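Local coordinates for protein chitin binding domain (PDB 3UAM) that probably binds chitin or a related polysaccharide and may cleave it oxidatively in the manner of AA10 lytic polysaccharide monooxygenases, at residues N46-G51 / D89-L94; L61-P64 / D68-A71; L114-S119 / Q209-N214; R127-W132 / L173-E178; T140-R143 / A147-E150. All blocks are in the same frame, centred on the assembly; numbering follows the deposited sequence.

Contact 1: N46-G51 / D89-L94; sequences NELEGG and DARAQL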
# COMPACT_ATOMS: atom_id res chain seq x y z
N ASN A 46 6.40 9.19 -2.63
CA ASN A 46 6.34 8.27 -3.77
C ASN A 46 7.32 7.07 -3.73
O ASN A 46 7.36 6.27 -4.67
CB ASN A 46 6.63 9.05 -5.05
CG ASN A 46 5.44 9.83 -5.55
OD1 ASN A 46 4.46 9.24 -5.99
ND2 ASN A 46 5.48 11.16 -5.44
N GLU A 47 8.08 6.95 -2.63
CA GLU A 47 9.14 5.95 -2.51
C GLU A 47 9.03 5.18 -1.18
O GLU A 47 10.04 4.90 -0.53
CB GLU A 47 10.51 6.61 -2.64
CG GLU A 47 10.82 7.12 -4.03
CD GLU A 47 12.06 8.01 -4.10
OE1 GLU A 47 12.96 7.93 -3.23
OE2 GLU A 47 12.16 8.81 -5.05
N LEU A 48 7.80 4.80 -0.82
CA LEU A 48 7.55 3.99 0.35
C LEU A 48 7.65 2.54 -0.12
O LEU A 48 6.67 1.79 -0.16
CB LEU A 48 6.21 4.35 0.98
CG LEU A 48 6.04 5.82 1.40
CD1 LEU A 48 4.69 6.04 2.08
CD2 LEU A 48 7.20 6.32 2.28
N GLU A 49 8.89 2.17 -0.47
CA GLU A 49 9.19 0.96 -1.22
C GLU A 49 9.95 -0.04 -0.34
O GLU A 49 10.99 0.27 0.25
CB GLU A 49 10.04 1.36 -2.43
CG GLU A 49 10.24 0.25 -3.44
CD GLU A 49 11.17 0.61 -4.58
OE1 GLU A 49 11.59 1.78 -4.73
OE2 GLU A 49 11.52 -0.31 -5.34
N GLY A 50 9.36 -1.21 -0.16
CA GLY A 50 10.04 -2.27 0.55
C GLY A 50 9.64 -3.59 -0.05
O GLY A 50 8.92 -3.63 -1.06
N GLY A 51 10.07 -4.68 0.58
CA GLY A 51 9.82 -6.01 0.06
C GLY A 51 8.35 -6.26 -0.11
O GLY A 51 7.55 -5.89 0.75
N ASP A 89 15.21 8.43 6.95
CA ASP A 89 14.95 9.85 6.78
C ASP A 89 13.53 10.22 7.30
O ASP A 89 12.98 9.48 8.11
CB ASP A 89 15.19 10.24 5.32
CG ASP A 89 14.12 9.69 4.37
OD1 ASP A 89 13.13 9.09 4.82
OD2 ASP A 89 14.30 9.87 3.15
N ALA A 90 12.97 11.34 6.84
CA ALA A 90 11.71 11.85 7.41
C ALA A 90 10.50 10.94 7.13
O ALA A 90 9.46 11.11 7.77
CB ALA A 90 11.44 13.27 6.95
N ARG A 91 10.63 9.99 6.21
CA ARG A 91 9.60 8.96 6.04
C ARG A 91 9.31 8.18 7.35
O ARG A 91 8.25 7.59 7.49
CB ARG A 91 9.98 7.96 4.94
CG ARG A 91 9.91 8.54 3.54
CD ARG A 91 10.51 7.59 2.51
NE ARG A 91 11.95 7.76 2.42
CZ ARG A 91 12.73 7.25 1.48
NH1 ARG A 91 12.25 6.44 0.54
NH2 ARG A 91 14.03 7.53 1.50
N ALA A 92 10.26 8.18 8.29
CA ALA A 92 10.05 7.55 9.60
C ALA A 92 8.86 8.10 10.38
O ALA A 92 8.27 7.37 11.18
CB ALA A 92 11.31 7.63 10.46
N GLN A 93 8.53 9.38 10.17
CA GLN A 93 7.33 10.00 10.75
C GLN A 93 6.08 9.14 10.58
O GLN A 93 5.21 9.09 11.45
CB GLN A 93 7.03 11.36 10.06
CG GLN A 93 7.92 12.51 10.47
CD GLN A 93 7.81 13.73 9.55
OE1 GLN A 93 7.18 14.72 9.90
NE2 GLN A 93 8.40 13.65 8.35
N LEU A 94 6.00 8.48 9.43
CA LEU A 94 4.81 7.72 9.07
C LEU A 94 4.46 6.60 10.04
O LEU A 94 3.30 6.24 10.13
CB LEU A 94 4.95 7.15 7.65
CG LEU A 94 4.89 8.23 6.55
CD1 LEU A 94 5.57 7.69 5.30
CD2 LEU A 94 3.45 8.67 6.25
O HOH W 1 13.81 6.13 -1.82

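Contact 2: L61-P64 / D68-A71; sequences LRDP and DDVA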
# COMPACT_ATOMS: atom_id res chain seq x y z
N LEU A 61 10.66 -15.52 -1.25
CA LEU A 61 9.44 -16.19 -1.68
C LEU A 61 9.18 -15.91 -3.15
O LEU A 61 9.38 -14.79 -3.63
CB LEU A 61 8.23 -15.71 -0.86
CG LEU A 61 8.23 -16.26 0.56
CD1 LEU A 61 7.16 -15.54 1.39
CD2 LEU A 61 8.02 -17.77 0.53
N ARG A 62 8.70 -16.93 -3.87
CA ARG A 62 8.22 -16.71 -5.23
C ARG A 62 6.79 -16.18 -5.19
O ARG A 62 6.06 -16.39 -4.22
CB ARG A 62 8.28 -18.01 -6.07
CG ARG A 62 9.66 -18.65 -6.14
CD ARG A 62 10.77 -17.67 -6.47
NE ARG A 62 10.63 -17.05 -7.80
CZ ARG A 62 11.44 -17.28 -8.84
NH1 ARG A 62 12.45 -18.10 -8.73
NH2 ARG A 62 11.23 -16.65 -9.99
N ASP A 63 6.40 -15.50 -6.24
CA ASP A 63 5.04 -15.02 -6.37
C ASP A 63 4.07 -16.22 -6.47
O ASP A 63 4.29 -17.12 -7.27
CB ASP A 63 4.93 -14.12 -7.58
CG ASP A 63 3.63 -13.36 -7.63
OD1 ASP A 63 2.60 -13.97 -7.98
OD2 ASP A 63 3.63 -12.15 -7.32
N PRO A 64 2.99 -16.23 -5.67
CA PRO A 64 2.02 -17.34 -5.70
C PRO A 64 1.27 -17.50 -7.04
O PRO A 64 0.81 -18.60 -7.36
CB PRO A 64 1.02 -16.95 -4.60
CG PRO A 64 1.05 -15.48 -4.59
CD PRO A 64 2.52 -15.13 -4.80
N ASP A 68 7.58 -16.86 -12.60
CA ASP A 68 8.82 -16.25 -13.10
C ASP A 68 9.09 -14.84 -12.51
O ASP A 68 10.16 -14.27 -12.75
CB ASP A 68 8.82 -16.22 -14.63
CG ASP A 68 9.08 -17.60 -15.25
OD1 ASP A 68 9.91 -18.36 -14.72
OD2 ASP A 68 8.46 -17.92 -16.27
N ASP A 69 8.15 -14.30 -11.73
CA ASP A 69 8.34 -12.99 -11.13
C ASP A 69 9.53 -13.01 -10.18
O ASP A 69 9.87 -14.05 -9.62
CB ASP A 69 7.08 -12.49 -10.41
CG ASP A 69 6.10 -11.79 -11.33
OD1 ASP A 69 6.23 -11.90 -12.58
OD2 ASP A 69 5.15 -11.15 -10.79
N VAL A 70 10.18 -11.86 -10.03
CA VAL A 70 11.34 -11.75 -9.17
C VAL A 70 10.88 -11.97 -7.74
O VAL A 70 9.83 -11.46 -7.33
CB VAL A 70 12.02 -10.37 -9.31
CG1 VAL A 70 13.04 -10.15 -8.19
CG2 VAL A 70 12.63 -10.23 -10.71
N ALA A 71 11.65 -12.77 -7.01
CA ALA A 71 11.33 -13.11 -5.61
C ALA A 71 11.35 -11.87 -4.70
O ALA A 71 12.06 -10.89 -4.98
CB ALA A 71 12.30 -14.16 -5.08
O HOH W 2 8.15 -15.56 -8.48
O HOH W 3 11.92 -17.94 -12.76
O HOH W 4 5.48 -10.40 -7.97

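Contact 3: L114-S119 / Q209-N214; sequences LQISWS and QVIDLN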
# COMPACT_ATOMS: atom_id res chain seq x y z
N LEU A 114 -15.89 3.23 -2.59
CA LEU A 114 -14.70 4.04 -2.43
C LEU A 114 -13.87 3.87 -3.67
O LEU A 114 -13.58 2.75 -4.08
CB LEU A 114 -13.92 3.59 -1.20
CG LEU A 114 -12.76 4.50 -0.77
CD1 LEU A 114 -13.30 5.83 -0.29
CD2 LEU A 114 -11.96 3.81 0.32
N GLN A 115 -13.52 4.98 -4.30
CA GLN A 115 -12.66 4.97 -5.46
C GLN A 115 -11.24 5.30 -5.01
O GLN A 115 -11.00 6.31 -4.35
CB GLN A 115 -13.18 5.99 -6.47
CG GLN A 115 -12.67 5.81 -7.87
CD GLN A 115 -13.61 6.41 -8.90
OE1 GLN A 115 -13.58 7.62 -9.10
NE2 GLN A 115 -14.45 5.57 -9.56
N ILE A 116 -10.30 4.44 -5.35
CA ILE A 116 -8.89 4.66 -5.06
C ILE A 116 -8.17 5.06 -6.35
O ILE A 116 -8.37 4.39 -7.40
CB ILE A 116 -8.19 3.38 -4.57
CG1 ILE A 116 -8.97 2.72 -3.42
CG2 ILE A 116 -6.73 3.66 -4.19
CD1 ILE A 116 -9.10 3.56 -2.18
N SER A 117 -7.38 6.13 -6.30
CA SER A 117 -6.55 6.51 -7.43
C SER A 117 -5.07 6.46 -7.06
O SER A 117 -4.63 7.15 -6.14
CB SER A 117 -6.89 7.91 -7.93
OG SER A 117 -8.19 7.98 -8.51
N TRP A 118 -4.32 5.69 -7.82
CA TRP A 118 -2.84 5.73 -7.83
C TRP A 118 -2.31 6.62 -8.92
O TRP A 118 -2.84 6.62 -10.03
CB TRP A 118 -2.27 4.36 -8.10
CG TRP A 118 -2.44 3.38 -6.99
CD1 TRP A 118 -3.56 2.59 -6.70
CD2 TRP A 118 -1.45 3.01 -5.99
NE1 TRP A 118 -3.32 1.80 -5.62
CE2 TRP A 118 -2.07 2.01 -5.14
CE3 TRP A 118 -0.14 3.40 -5.72
CZ2 TRP A 118 -1.40 1.44 -4.08
CZ3 TRP A 118 0.52 2.81 -4.65
CH2 TRP A 118 -0.10 1.86 -3.85
N SER A 119 -1.25 7.38 -8.62
CA SER A 119 -0.48 8.09 -9.64
C SER A 119 0.97 7.66 -9.51
O SER A 119 1.37 7.10 -8.49
CB SER A 119 -0.61 9.59 -9.50
OG SER A 119 -0.16 10.23 -10.68
N GLN A 209 1.06 2.18 0.79
CA GLN A 209 0.27 3.39 0.98
C GLN A 209 -0.88 3.17 1.97
O GLN A 209 -1.98 2.72 1.61
CB GLN A 209 -0.25 3.92 -0.35
CG GLN A 209 0.87 4.42 -1.26
CD GLN A 209 1.28 5.84 -0.97
OE1 GLN A 209 0.44 6.74 -0.93
NE2 GLN A 209 2.59 6.06 -0.77
N VAL A 210 -0.58 3.52 3.21
CA VAL A 210 -1.56 3.55 4.28
C VAL A 210 -2.53 4.73 4.12
O VAL A 210 -2.13 5.84 3.80
CB VAL A 210 -0.83 3.57 5.65
CG1 VAL A 210 -1.73 4.09 6.76
CG2 VAL A 210 -0.37 2.16 5.98
N ILE A 211 -3.82 4.45 4.31
CA ILE A 211 -4.89 5.42 4.20
C ILE A 211 -5.69 5.32 5.48
O ILE A 211 -6.11 4.22 5.88
CB ILE A 211 -5.86 5.11 3.04
CG1 ILE A 211 -5.10 5.00 1.73
CG2 ILE A 211 -6.92 6.21 2.94
CD1 ILE A 211 -5.88 4.35 0.61
N ASP A 212 -5.86 6.47 6.13
CA ASP A 212 -6.47 6.51 7.44
C ASP A 212 -7.94 6.85 7.32
O ASP A 212 -8.29 7.83 6.69
CB ASP A 212 -5.77 7.55 8.31
CG ASP A 212 -4.36 7.13 8.69
OD1 ASP A 212 -4.18 6.08 9.38
OD2 ASP A 212 -3.43 7.89 8.31
N LEU A 213 -8.79 6.05 7.96
CA LEU A 213 -10.24 6.11 7.82
C LEU A 213 -10.93 6.24 9.18
O LEU A 213 -10.49 5.64 10.16
CB LEU A 213 -10.76 4.83 7.13
CG LEU A 213 -10.14 4.46 5.77
CD1 LEU A 213 -10.77 3.16 5.27
CD2 LEU A 213 -10.29 5.58 4.74
N ASN A 214 -12.02 7.00 9.21
CA ASN A 214 -12.88 7.09 10.36
C ASN A 214 -14.31 6.72 9.97
O ASN A 214 -14.99 7.47 9.28
CB ASN A 214 -12.87 8.50 10.96
CG ASN A 214 -13.47 8.52 12.35
OD1 ASN A 214 -13.15 7.68 13.18
ND2 ASN A 214 -14.34 9.50 12.61

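Contact 4: R127-W132 / L173-E178; sequences RRWTYW and LIPQGE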
# COMPACT_ATOMS: atom_id res chain seq x y z
N ARG A 127 2.45 -6.71 -10.94
CA ARG A 127 1.77 -7.99 -10.77
C ARG A 127 0.38 -7.81 -10.19
O ARG A 127 -0.56 -8.41 -10.67
CB ARG A 127 2.58 -8.97 -9.91
CG ARG A 127 1.95 -10.35 -9.80
CD ARG A 127 1.58 -10.94 -11.16
NE ARG A 127 2.73 -11.01 -12.05
CZ ARG A 127 2.67 -11.15 -13.38
NH1 ARG A 127 1.50 -11.18 -14.00
NH2 ARG A 127 3.79 -11.19 -14.10
N ARG A 128 0.25 -6.98 -9.17
CA ARG A 128 -1.03 -6.77 -8.51
C ARG A 128 -1.07 -5.48 -7.67
O ARG A 128 -0.04 -4.86 -7.39
CB ARG A 128 -1.39 -7.98 -7.63
CG ARG A 128 -0.50 -8.14 -6.41
CD ARG A 128 -0.86 -9.30 -5.48
NE ARG A 128 -0.77 -10.61 -6.14
CZ ARG A 128 0.38 -11.19 -6.49
NH1 ARG A 128 1.54 -10.59 -6.28
NH2 ARG A 128 0.36 -12.39 -7.07
N TRP A 129 -2.30 -5.09 -7.30
CA TRP A 129 -2.57 -4.15 -6.25
C TRP A 129 -3.44 -4.88 -5.28
O TRP A 129 -4.35 -5.61 -5.68
CB TRP A 129 -3.36 -2.97 -6.77
CG TRP A 129 -2.68 -2.10 -7.77
CD1 TRP A 129 -2.05 -0.88 -7.56
CD2 TRP A 129 -2.58 -2.34 -9.20
NE1 TRP A 129 -1.59 -0.36 -8.74
CE2 TRP A 129 -1.87 -1.18 -9.76
CE3 TRP A 129 -3.02 -3.34 -10.05
CZ2 TRP A 129 -1.61 -1.07 -11.12
CZ3 TRP A 129 -2.75 -3.22 -11.42
CH2 TRP A 129 -2.05 -2.10 -11.93
N THR A 130 -3.19 -4.68 -4.00
CA THR A 130 -3.90 -5.36 -2.94
C THR A 130 -4.33 -4.31 -1.91
O THR A 130 -3.59 -3.33 -1.68
CB THR A 130 -3.01 -6.39 -2.22
OG1 THR A 130 -2.63 -7.43 -3.14
CG2 THR A 130 -3.80 -7.04 -1.12
N TYR A 131 -5.52 -4.49 -1.34
CA TYR A 131 -6.05 -3.61 -0.33
C TYR A 131 -6.38 -4.42 0.92
O TYR A 131 -7.16 -5.34 0.88
CB TYR A 131 -7.27 -2.86 -0.85
CG TYR A 131 -6.93 -2.03 -2.07
CD1 TYR A 131 -6.46 -0.73 -1.92
CD2 TYR A 131 -7.04 -2.55 -3.35
CE1 TYR A 131 -6.13 0.03 -3.02
CE2 TYR A 131 -6.72 -1.78 -4.45
CZ TYR A 131 -6.25 -0.48 -4.28
OH TYR A 131 -5.89 0.33 -5.33
N TRP A 132 -5.76 -4.03 2.03
CA TRP A 132 -5.89 -4.70 3.32
C TRP A 132 -6.57 -3.79 4.31
O TRP A 132 -6.35 -2.57 4.30
CB TRP A 132 -4.49 -5.06 3.88
CG TRP A 132 -3.61 -5.86 2.93
CD1 TRP A 132 -2.69 -5.37 2.00
CD2 TRP A 132 -3.56 -7.33 2.81
NE1 TRP A 132 -2.08 -6.43 1.34
CE2 TRP A 132 -2.57 -7.62 1.77
CE3 TRP A 132 -4.21 -8.38 3.42
CZ2 TRP A 132 -2.29 -8.92 1.37
CZ3 TRP A 132 -3.91 -9.68 3.02
CH2 TRP A 132 -2.95 -9.94 2.03
N LEU A 173 1.35 -5.13 -18.47
CA LEU A 173 1.74 -4.98 -17.06
C LEU A 173 2.01 -3.55 -16.60
O LEU A 173 2.01 -3.31 -15.39
CB LEU A 173 2.94 -5.87 -16.71
CG LEU A 173 2.74 -7.38 -16.98
CD1 LEU A 173 4.00 -8.17 -16.66
CD2 LEU A 173 1.55 -7.92 -16.21
N ILE A 174 2.26 -2.62 -17.51
CA ILE A 174 2.65 -1.27 -17.05
C ILE A 174 1.49 -0.27 -17.16
O ILE A 174 1.00 -0.04 -18.26
CB ILE A 174 3.83 -0.67 -17.85
CG1 ILE A 174 5.03 -1.64 -17.88
CG2 ILE A 174 4.24 0.68 -17.23
CD1 ILE A 174 6.12 -1.18 -18.85
N PRO A 175 1.07 0.33 -16.04
CA PRO A 175 0.08 1.40 -16.11
C PRO A 175 0.49 2.49 -17.09
O PRO A 175 1.67 2.85 -17.16
CB PRO A 175 0.07 1.97 -14.69
CG PRO A 175 0.55 0.86 -13.82
CD PRO A 175 1.53 0.08 -14.66
N GLN A 176 -0.47 2.98 -17.87
CA GLN A 176 -0.25 4.06 -18.82
C GLN A 176 -0.78 5.39 -18.25
O GLN A 176 -0.68 6.46 -18.89
CB GLN A 176 -0.94 3.73 -20.16
N GLY A 177 -1.32 5.34 -17.05
CA GLY A 177 -1.88 6.51 -16.39
C GLY A 177 -2.27 6.14 -14.98
O GLY A 177 -1.91 5.07 -14.50
N GLU A 178 -2.98 7.04 -14.32
CA GLU A 178 -3.53 6.75 -13.01
C GLU A 178 -4.28 5.42 -13.02
O GLU A 178 -5.03 5.12 -13.95
CB GLU A 178 -4.51 7.86 -12.58
CG GLU A 178 -3.82 9.15 -12.10
CD GLU A 178 -4.81 10.24 -11.75
OE1 GLU A 178 -6.03 9.93 -11.63
OE2 GLU A 178 -4.39 11.41 -11.62

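Contact 5: T140-R143 / A147-E150; sequences TQAR and AHFE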
# COMPACT_ATOMS: atom_id res chain seq x y z
N THR A 140 -6.14 0.45 18.12
CA THR A 140 -5.99 1.58 17.21
C THR A 140 -4.90 2.55 17.61
O THR A 140 -4.52 3.38 16.81
CB THR A 140 -7.29 2.41 17.08
OG1 THR A 140 -7.48 3.16 18.28
CG2 THR A 140 -8.52 1.49 16.81
N GLN A 141 -4.44 2.49 18.85
CA GLN A 141 -3.39 3.38 19.34
C GLN A 141 -1.96 2.81 19.20
O GLN A 141 -0.99 3.47 19.57
CB GLN A 141 -3.70 3.74 20.79
CG GLN A 141 -5.06 4.42 20.94
CD GLN A 141 -5.15 5.71 20.13
OE1 GLN A 141 -4.61 6.72 20.53
NE2 GLN A 141 -5.81 5.67 18.96
N ALA A 142 -1.82 1.61 18.64
CA ALA A 142 -0.51 0.97 18.51
C ALA A 142 0.15 1.31 17.17
O ALA A 142 -0.50 1.76 16.25
CB ALA A 142 -0.66 -0.53 18.64
N ARG A 143 1.45 1.05 17.06
CA ARG A 143 2.11 1.09 15.77
C ARG A 143 1.55 -0.06 14.97
O ARG A 143 1.22 -1.09 15.54
CB ARG A 143 3.62 0.98 15.91
CG ARG A 143 4.23 2.22 16.57
CD ARG A 143 5.72 2.10 16.69
NE ARG A 143 6.22 3.30 17.35
CZ ARG A 143 7.04 4.20 16.82
NH1 ARG A 143 7.55 4.04 15.59
NH2 ARG A 143 7.39 5.25 17.57
N ALA A 147 -0.86 -8.32 12.94
CA ALA A 147 -1.99 -8.71 13.81
C ALA A 147 -3.21 -7.77 13.78
O ALA A 147 -4.29 -8.16 14.24
CB ALA A 147 -1.52 -8.86 15.26
N HIS A 148 -3.03 -6.55 13.28
CA HIS A 148 -4.09 -5.57 13.19
C HIS A 148 -4.92 -5.73 11.95
O HIS A 148 -6.02 -5.20 11.90
CB HIS A 148 -3.54 -4.14 13.21
CG HIS A 148 -2.79 -3.81 14.46
ND1 HIS A 148 -1.66 -3.07 14.48
CD2 HIS A 148 -3.05 -4.18 15.78
CE1 HIS A 148 -1.23 -2.96 15.75
NE2 HIS A 148 -2.09 -3.63 16.54
N PHE A 149 -4.40 -6.43 10.94
CA PHE A 149 -5.03 -6.55 9.65
C PHE A 149 -5.71 -7.91 9.43
O PHE A 149 -5.20 -8.95 9.87
CB PHE A 149 -3.99 -6.29 8.54
CG PHE A 149 -3.56 -4.85 8.45
CD1 PHE A 149 -4.31 -3.94 7.74
CD2 PHE A 149 -2.43 -4.42 9.11
CE1 PHE A 149 -3.92 -2.63 7.64
CE2 PHE A 149 -2.04 -3.10 9.06
CZ PHE A 149 -2.79 -2.19 8.31
N GLU A 150 -6.88 -7.88 8.77
CA GLU A 150 -7.57 -9.08 8.34
C GLU A 150 -6.66 -9.91 7.43
O GLU A 150 -6.05 -9.38 6.50
CB GLU A 150 -8.85 -8.72 7.58
CG GLU A 150 -9.95 -8.12 8.42
CD GLU A 150 -10.59 -9.10 9.39
OE1 GLU A 150 -10.44 -10.34 9.20
OE2 GLU A 150 -11.27 -8.64 10.33

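Contact 1: N46-G51 / D89-L94
Arg91 meets Leu48 with its aliphatic chain and Glu47 with its guanidinium tip. Along the chain, Arg91 CB lies 4.2 Å from Leu48 CD2, Arg91 CG 3.7 Å and Arg91 CD 3.6 Å from that same carbon, the two chains running antiparallel alongside each other. Beyond CD the chain bends (chi3 -85°), which brings NE round to Asp89 of its own segment. The NE bond to Asp89 OD1, 3.0 Å long, is nearly straight (167°) and uses the syn lone pair, while Arg91 NH2 reaches Asp89 OD2 at 2.9 Å. This side-on grip fixes the rotation of the guanidinium. Asp89 OD1 also accepts from Arg91 N, closing an Asx turn. Arg91 NH1 then donates across the contact to Glu47 O at 2.9 Å; the oxygen lies in the guanidinium plane, but NH1 stands above the carbonyl plane. A water also accepts from NH1; its very short distance to Glu47 OE1 makes that second link doubtful. The other oxygen, Glu47 OE2, is hydrogen-bonded to His21 NE2. Beside the aliphatic part of the arginine, Leu48 and Leu94 meet tip to tip, with Leu94 CD1 3.7 Å from Leu48 CD2. Both leucines also touch Ala31 of helix 30-36, so the 3-10 turn of 90-94 and the approach to strand 49-51 share that helix, while Leu48 additionally packs on Gln209 of strand 205-215.

Contact 2: L61-P64 / D68-A71
Arg62 NH2 donates to Asp69 O at 3.0 Å, the direct hydrogen bond between these neighbouring loop segments. It is bent (143° at the hydrogen), and the oxygen is tilted from the guanidinium plane. Bends at chi2 and chi3 bring the tip of the arginine to segment 68-71. Just before the arginine, Leu61 O lies 3.2 Å from Ala71 CA, a CA-H...O contact. Asp63 CB and Asp69 CB pack 3.9 Å apart, and the two side chains extend together.

The next shell is water. One molecule accepts from Arg62 NE and from Asp63 N and also lies within hydrogen-bonding distance of Asp69 O; another links Arg62 NH2 to Asp68 OD1. A third donates to both carboxylates, whose OD2 atoms approach to 3.9 Å with planes 72° apart.

That closeness of like charges is probably offset by the outer shell: Arg128 pairs with Asp63 OD2 and Arg127 with Asp69 OD2. Asp63 OD1 accepts from the backbone N of Asp65 and of Ala66, the former defining an Asx turn. A hairpin-like bend without strand pairing, within a long irregular loop and pinned by buried aspartates to a sheet strand, is consistent with the extended loop region of AA10 proteins.

Contact 3: L114-S119 / Q209-N214
The two facing sheets of a beta sandwich meet where Ile116 and Trp118 of strand 113-121 lie over Ile211 and Gln209 of strand 205-215. The evidence is the spacing: Ile116 CA and Ile211 CA are 10.1 Å apart, and Trp118 CA and Gln209 CA 9.6 Å, which is sheet-to-sheet packing through side chains and not strand pairing. The order of the pairs shows that the strands run in opposite directions.

Between the isoleucines the delta methyls meet, Ile116 CD1 lying 4.3 Å from Ile211 CD1, a loose apolar contact. The closer one joins tryptophan and glutamine. Gln209 CG sits 3.8 Å from both Trp118 CH2 and Trp118 CZ3, so the aliphatic stem of the glutamine, not its amide, touches the six-membered ring. A turn at chi2 (-84°) carries the amide off to one side, its plane 59° from that of the indole. There the buried amide oxygen, Gln209 OE1, is satisfied by Ser29 OG and Val24 N, while NE2 has a weak bond to Val45 O.

Trp118 is held from its other end: NE1 is bonded to Tyr131 OH, and its ring meets that of Trp129 with planes at about 55°. Val24 of strand 21-26 touches both Ile116 and Trp118. Two sheets packed face to face through such side chains form the immunoglobulin-like or fibronectin-like beta sandwich of lytic polysaccharide monooxygenases.

Contact 4: R127-W132 / L173-E178
Arg127 NH1, which lies beside Leu173, is gripped by two main-chain oxygens, those of Asn159 and Tyr161, while NE keeps the salt bridge to Asp69. With these bonds, and NH2 satisfied too, the guanidinium is held in place beside the leucine. This is a point in the beta sandwich where strand 126-133 of the mixed sheet faces the connection from helix 169-173 to strand 179-184, an outer strand of the three-stranded sheet.

The arginine passes the leucine at a slant. The methyls of Leu173 reach one nitrogen each: CD2 is 3.9 Å from Arg127 NH1, and Leu173 CD1 is 4.0 Å from Arg127 NH2. Arg127 CB points away from the leucine; CG stands opposite the backbone N (chi1 -176°), and two bends, chi2 at 51° and chi3 at 56°, swing the tip back. The backbones themselves stay 7.0 Å apart from Arg127 CA to Leu173 CA, so contact depends on these reaching chains. A dispersion contact is all that the geometry supports here, the polar needs of the arginine being met by other partners.

Two residues on, Trp129 carries the second point of contact. Its NE1 is bonded to Tyr120 OH and its ring is stacked with that of Trp198, which together settle the orientation of the indole. A bound nitrate, probably from the crystallisation liquor, lies about 3 Å from this side chain. Pro175, which also touches Tyr120, approaches the benzo edge of Trp129 in the plane of the ring, its CG standing 4.0 Å from Trp129 CZ2.

Contact 5: T140-R143 / A147-E150
His148, whose imidazole meets Ala142 and Arg143, follows Ala147, whose O accepts from Lys135 NZ; both residues belong to the end of a 3-10 turn. At His148 itself CB points toward segment 140-143, with CG beside the backbone N (chi1 -61°), and the ring presents its CE1 corner. Arg143 O lies in the plane of the ring at its edge, 3.1 Å from His148 CE1, a close approach of the polarised C-H to a carbonyl. Ala142 CB sits 3.8 Å from His148 CE1 and 4.0 Å from His148 NE2, obliquely to the ring. The other ring nitrogen, ND1, is hydrogen-bonded to Ala145 N, within the turn joining the two segments, which orients the imidazole; Trp138 adds an edge-to-face ring contact.

All of this lies in the irregular excursion between strands 126-133 and 155-158 of the sandwich, at the protein surface. Next comes Phe149, which turns inward from the loop: it is buried and packs on Val193 and Leu195 of strand 190-200, as well as on Trp132. Glu150 follows, with its main chain bonded to Ile133 and its carboxylate OE2 in a long, weak ion pair with Arg188 NH2.

Contact 3 is the sheet-to-sheet centre of the set. Contact 4 lies 13 Å from it, centre to centre, and joins it through Trp118 NE1, 3.0 Å from Tyr131 OH. Contact 1 touches contact 3 where Leu48 CD1 is 3.5 Å from Gln209 NE2. Contact 2 is tied to contact 4 by two salt bridges, Asp69 OD2 to Arg127 NE at 2.7 Å and Asp63 OD2 to Arg128 NH1 at 2.8 Å. Contact 5, on the opposite side of the chain's centre from contact 4, still reaches it by Phe149 and Glu150 packing on Trp132. Contacts 2 and 5, both in loops, have centres 27 Å apart. Separate nitrates lie near Arg62 (contact 2) and Trp129 (contact 4).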